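Local coordinates for protein possible thiol-disulfide isomerase (Cytophaga hutchinsonii, PDB 3HCZ) that is a possible thiol-disulfide isomerase with a thioredoxin-like fold, and so probably takes part in thiol-disulfide exchange, at residues 34-39 with 114-119. Residues are numbered along the deposited sequence; the frame is centred on the assembly and turned at random. Where two conformers were deposited one is given.
Sequences TILFFW and VLYVLD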
ATOM      1  N   THR A  34       5.555   4.413   4.618  1.00 14.10           N
ATOM      2  CA  THR A  34       4.329   3.667   4.332  0.70 14.18           C
ATOM      3  C   THR A  34       4.366   3.204   2.886  1.00 15.54           C
ATOM      4  O   THR A  34       4.547   4.020   1.965  1.00 15.52           O
ATOM      5  CB  THR A  34       3.026   4.496   4.539  0.70 14.11           C
ATOM      6  OG1 THR A  34       2.996   4.990   5.872  0.70 14.87           O
ATOM      7  CG2 THR A  34       1.723   3.623   4.245  0.70 10.88           C
ATOM      8  N   ILE A  35       4.197   1.896   2.684  1.00 14.89           N
ATOM      9  CA  ILE A  35       4.055   1.335   1.360  0.50 14.74           C
ATOM     10  C   ILE A  35       2.550   1.337   1.041  1.00 15.84           C
ATOM     11  O   ILE A  35       1.770   0.650   1.713  1.00 16.84           O
ATOM     12  CB  ILE A  35       4.633  -0.108   1.297  0.50 13.63           C
ATOM     13  CG1 ILE A  35       6.035  -0.189   1.931  0.50 12.75           C
ATOM     14  CG2 ILE A  35       4.630  -0.643  -0.146  0.50 14.93           C
ATOM     15  CD1 ILE A  35       7.030   0.827   1.387  0.50  9.50           C
ATOM     16  N   LEU A  36       2.157   2.117   0.054  1.00 14.46           N
ATOM     17  CA  LEU A  36       0.807   2.146  -0.339  1.00 16.10           C
ATOM     18  C   LEU A  36       0.653   1.071  -1.422  1.00 15.92           C
ATOM     19  O   LEU A  36       1.255   1.174  -2.493  1.00 17.04           O
ATOM     20  CB  LEU A  36       0.435   3.565  -0.797  1.00 16.99           C
ATOM     21  CG  LEU A  36      -0.948   3.765  -1.374  1.00 17.71           C
ATOM     22  CD1 LEU A  36      -2.093   3.194  -0.436  1.00 20.77           C
ATOM     23  CD2 LEU A  36      -1.081   5.294  -1.558  1.00 17.54           C
ATOM     24  N   PHE A  37      -0.158   0.049  -1.155  1.00 15.16           N
ATOM     25  CA  PHE A  37      -0.243  -1.109  -2.092  1.00 15.14           C
ATOM     26  C   PHE A  37      -1.667  -1.450  -2.525  1.00 14.97           C
ATOM     27  O   PHE A  37      -2.445  -1.994  -1.745  1.00 14.83           O
ATOM     28  CB  PHE A  37       0.459  -2.320  -1.433  1.00 15.34           C
ATOM     29  CG  PHE A  37       0.570  -3.515  -2.297  1.00 16.63           C
ATOM     30  CD1 PHE A  37       1.425  -3.527  -3.414  1.00 17.10           C
ATOM     31  CD2 PHE A  37      -0.183  -4.655  -2.011  1.00 20.15           C
ATOM     32  CE1 PHE A  37       1.532  -4.697  -4.226  1.00 20.00           C
ATOM     33  CE2 PHE A  37      -0.084  -5.805  -2.815  1.00 19.49           C
ATOM     34  CZ  PHE A  37       0.782  -5.818  -3.916  1.00 20.04           C
ATOM     35  N   PHE A  38      -1.994  -1.187  -3.795  1.00 14.36           N
ATOM     36  CA  PHE A  38      -3.346  -1.432  -4.288  1.00 14.82           C
ATOM     37  C   PHE A  38      -3.370  -2.790  -4.968  1.00 15.31           C
ATOM     38  O   PHE A  38      -2.522  -3.075  -5.829  1.00 14.48           O
ATOM     39  CB  PHE A  38      -3.813  -0.348  -5.277  1.00 14.01           C
ATOM     40  CG  PHE A  38      -3.846   1.042  -4.705  1.00 16.33           C
ATOM     41  CD1 PHE A  38      -5.023   1.546  -4.099  1.00 14.47           C
ATOM     42  CD2 PHE A  38      -2.716   1.884  -4.809  1.00 18.44           C
ATOM     43  CE1 PHE A  38      -5.067   2.849  -3.533  1.00 19.25           C
ATOM     44  CE2 PHE A  38      -2.749   3.214  -4.269  1.00 20.76           C
ATOM     45  CZ  PHE A  38      -3.917   3.695  -3.620  1.00 18.22           C
ATOM     46  N   TRP A  39      -4.340  -3.622  -4.596  1.00 15.21           N
ATOM     47  CA  TRP A  39      -4.372  -5.006  -5.065  1.00 15.70           C
ATOM     48  C   TRP A  39      -5.801  -5.513  -5.100  1.00 15.23           C
ATOM     49  O   TRP A  39      -6.741  -4.857  -4.603  1.00 14.94           O
ATOM     50  CB  TRP A  39      -3.477  -5.907  -4.182  1.00 15.60           C
ATOM     51  CG  TRP A  39      -4.039  -6.168  -2.825  1.00 15.61           C
ATOM     52  CD1 TRP A  39      -4.087  -5.288  -1.739  1.00 15.03           C
ATOM     53  CD2 TRP A  39      -4.669  -7.374  -2.399  1.00 15.36           C
ATOM     54  NE1 TRP A  39      -4.684  -5.921  -0.662  1.00 13.89           N
ATOM     55  CE2 TRP A  39      -5.060  -7.189  -1.052  1.00 16.69           C
ATOM     56  CE3 TRP A  39      -4.935  -8.606  -3.030  1.00 15.16           C
ATOM     57  CZ2 TRP A  39      -5.715  -8.193  -0.326  1.00 13.73           C
ATOM     58  CZ3 TRP A  39      -5.578  -9.605  -2.309  1.00 17.98           C
ATOM     59  CH2 TRP A  39      -5.953  -9.394  -0.968  1.00 16.66           C
ATOM     60  N   VAL A 114      -0.505  -2.175  -7.625  1.00 17.08           N
ATOM     61  CA  VAL A 114       0.223  -0.932  -7.843  1.00 17.52           C
ATOM     62  C   VAL A 114       0.830  -0.501  -6.500  1.00 17.05           C
ATOM     63  O   VAL A 114       0.132  -0.508  -5.489  1.00 17.30           O
ATOM     64  CB  VAL A 114      -0.686   0.212  -8.290  1.00 17.62           C
ATOM     65  CG1 VAL A 114       0.184   1.479  -8.545  1.00 19.42           C
ATOM     66  CG2 VAL A 114      -1.476  -0.140  -9.559  1.00 18.19           C
ATOM     67  N   LEU A 115       2.095  -0.072  -6.500  1.00 16.50           N
ATOM     68  CA  LEU A 115       2.804   0.222  -5.245  1.00 16.51           C
ATOM     69  C   LEU A 115       3.406   1.651  -5.245  1.00 15.82           C
ATOM     70  O   LEU A 115       4.073   2.065  -6.233  1.00 15.79           O
ATOM     71  CB  LEU A 115       3.931  -0.826  -5.073  1.00 16.69           C
ATOM     72  CG  LEU A 115       4.752  -0.829  -3.781  1.00 20.22           C
ATOM     73  CD1 LEU A 115       5.329  -2.204  -3.599  1.00 24.58           C
ATOM     74  CD2 LEU A 115       5.888   0.216  -3.874  1.00 19.68           C
ATOM     75  N   TYR A 116       3.154   2.403  -4.181  1.00 13.82           N
ATOM     76  CA  TYR A 116       3.826   3.691  -3.945  1.00 14.66           C
ATOM     77  C   TYR A 116       4.598   3.607  -2.659  1.00 14.63           C
ATOM     78  O   TYR A 116       4.174   2.911  -1.748  1.00 16.87           O
ATOM     79  CB  TYR A 116       2.807   4.834  -3.814  1.00 14.92           C
ATOM     80  CG  TYR A 116       2.064   5.112  -5.104  1.00 17.60           C
ATOM     81  CD1 TYR A 116       2.516   6.103  -5.981  1.00 18.80           C
ATOM     82  CD2 TYR A 116       0.911   4.376  -5.459  1.00 19.11           C
ATOM     83  CE1 TYR A 116       1.816   6.381  -7.174  1.00 23.05           C
ATOM     84  CE2 TYR A 116       0.226   4.632  -6.673  1.00 22.23           C
ATOM     85  CZ  TYR A 116       0.683   5.639  -7.514  1.00 24.62           C
ATOM     86  OH  TYR A 116       0.064   5.937  -8.724  1.00 29.89           O
ATOM     87  N   VAL A 117       5.723   4.314  -2.547  1.00 13.37           N
ATOM     88  CA  VAL A 117       6.405   4.404  -1.275  1.00 13.61           C
ATOM     89  C   VAL A 117       6.212   5.845  -0.810  1.00 13.14           C
ATOM     90  O   VAL A 117       6.445   6.806  -1.565  1.00 12.18           O
ATOM     91  CB  VAL A 117       7.928   4.066  -1.390  1.00 13.19           C
ATOM     92  CG1 VAL A 117       8.611   4.135  -0.025  1.00 14.36           C
ATOM     93  CG2 VAL A 117       8.101   2.645  -2.028  1.00 14.21           C
ATOM     94  N   LEU A 118       5.786   5.993   0.441  1.00 13.01           N
ATOM     95  CA  LEU A 118       5.577   7.325   1.020  1.00 13.78           C
ATOM     96  C   LEU A 118       6.522   7.501   2.201  1.00 14.30           C
ATOM     97  O   LEU A 118       6.792   6.538   2.924  1.00 14.55           O
ATOM     98  CB  LEU A 118       4.143   7.457   1.582  1.00 13.19           C
ATOM     99  CG  LEU A 118       3.018   6.972   0.658  1.00 13.72           C
ATOM    100  CD1 LEU A 118       1.599   7.025   1.277  1.00 16.03           C
ATOM    101  CD2 LEU A 118       3.054   7.731  -0.718  1.00 14.48           C
ATOM    102  N   ASP A 119       6.939   8.734   2.436  1.00 14.22           N
ATOM    103  CA  ASP A 119       7.756   9.021   3.629  1.00 15.45           C
ATOM    104  C   ASP A 119       6.918   9.157   4.930  1.00 15.26           C
ATOM    105  O   ASP A 119       5.693   8.862   4.949  1.00 15.79           O
ATOM    106  CB  ASP A 119       8.698  10.232   3.390  1.00 15.56           C
ATOM    107  CG  ASP A 119       7.990  11.583   3.459  1.00 19.09           C
ATOM    108  OD1 ASP A 119       6.775  11.681   3.714  1.00 17.55           O
ATOM    109  OD2 ASP A 119       8.682  12.598   3.268  1.00 18.95           O
TER
HETATM  110  O   HOH W   1       4.375   7.201   6.765  1.00 18.22           O
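Leu115 CG (chi1 -175°) and, in the one of its two modelled conformers described here, the CG2 branch of Ile35 both lie anti to their own backbone N, and they meet obliquely across two antiparallel strands, Leu115 CG lying 3.6 Å from Ile35 CG2. In that conformer the other arm of Ile35 leans toward the facing strand, side by side with Val117, its CD1 3.9 Å from Val117 CG1. On the same face, Leu115 CB sits at the edge of the Phe37 ring, 4.0 Å from CD1. An alanine at Leu115 would probably open a gap beside Phe37 CD1 and, in this conformer, beside Ile35 CG2. On the opposite face Leu36, Phe38, Tyr116 and Leu118 gather; Phe38 presents its ring edge to Tyr116, CE2 lying 4.0 Å from CD2, while Tyr116 OH bonds to Arg128. Three hydrogen-bonded pairs, Thr34–Leu118, Leu36–Tyr116 and Phe38–Val114, join the backbones; Tyr116 N meets Leu36 O at 2.8 Å and nearly straight (168°). Strand 65-71 bonds to the far edge of 34-39, and 124-127 packs beside 114-118, which makes this the central antiparallel junction of a thioredoxin-like sheet. Paired backbone amides and carbonyls between two largely apolar faces thus let the buried polar groups satisfy one another.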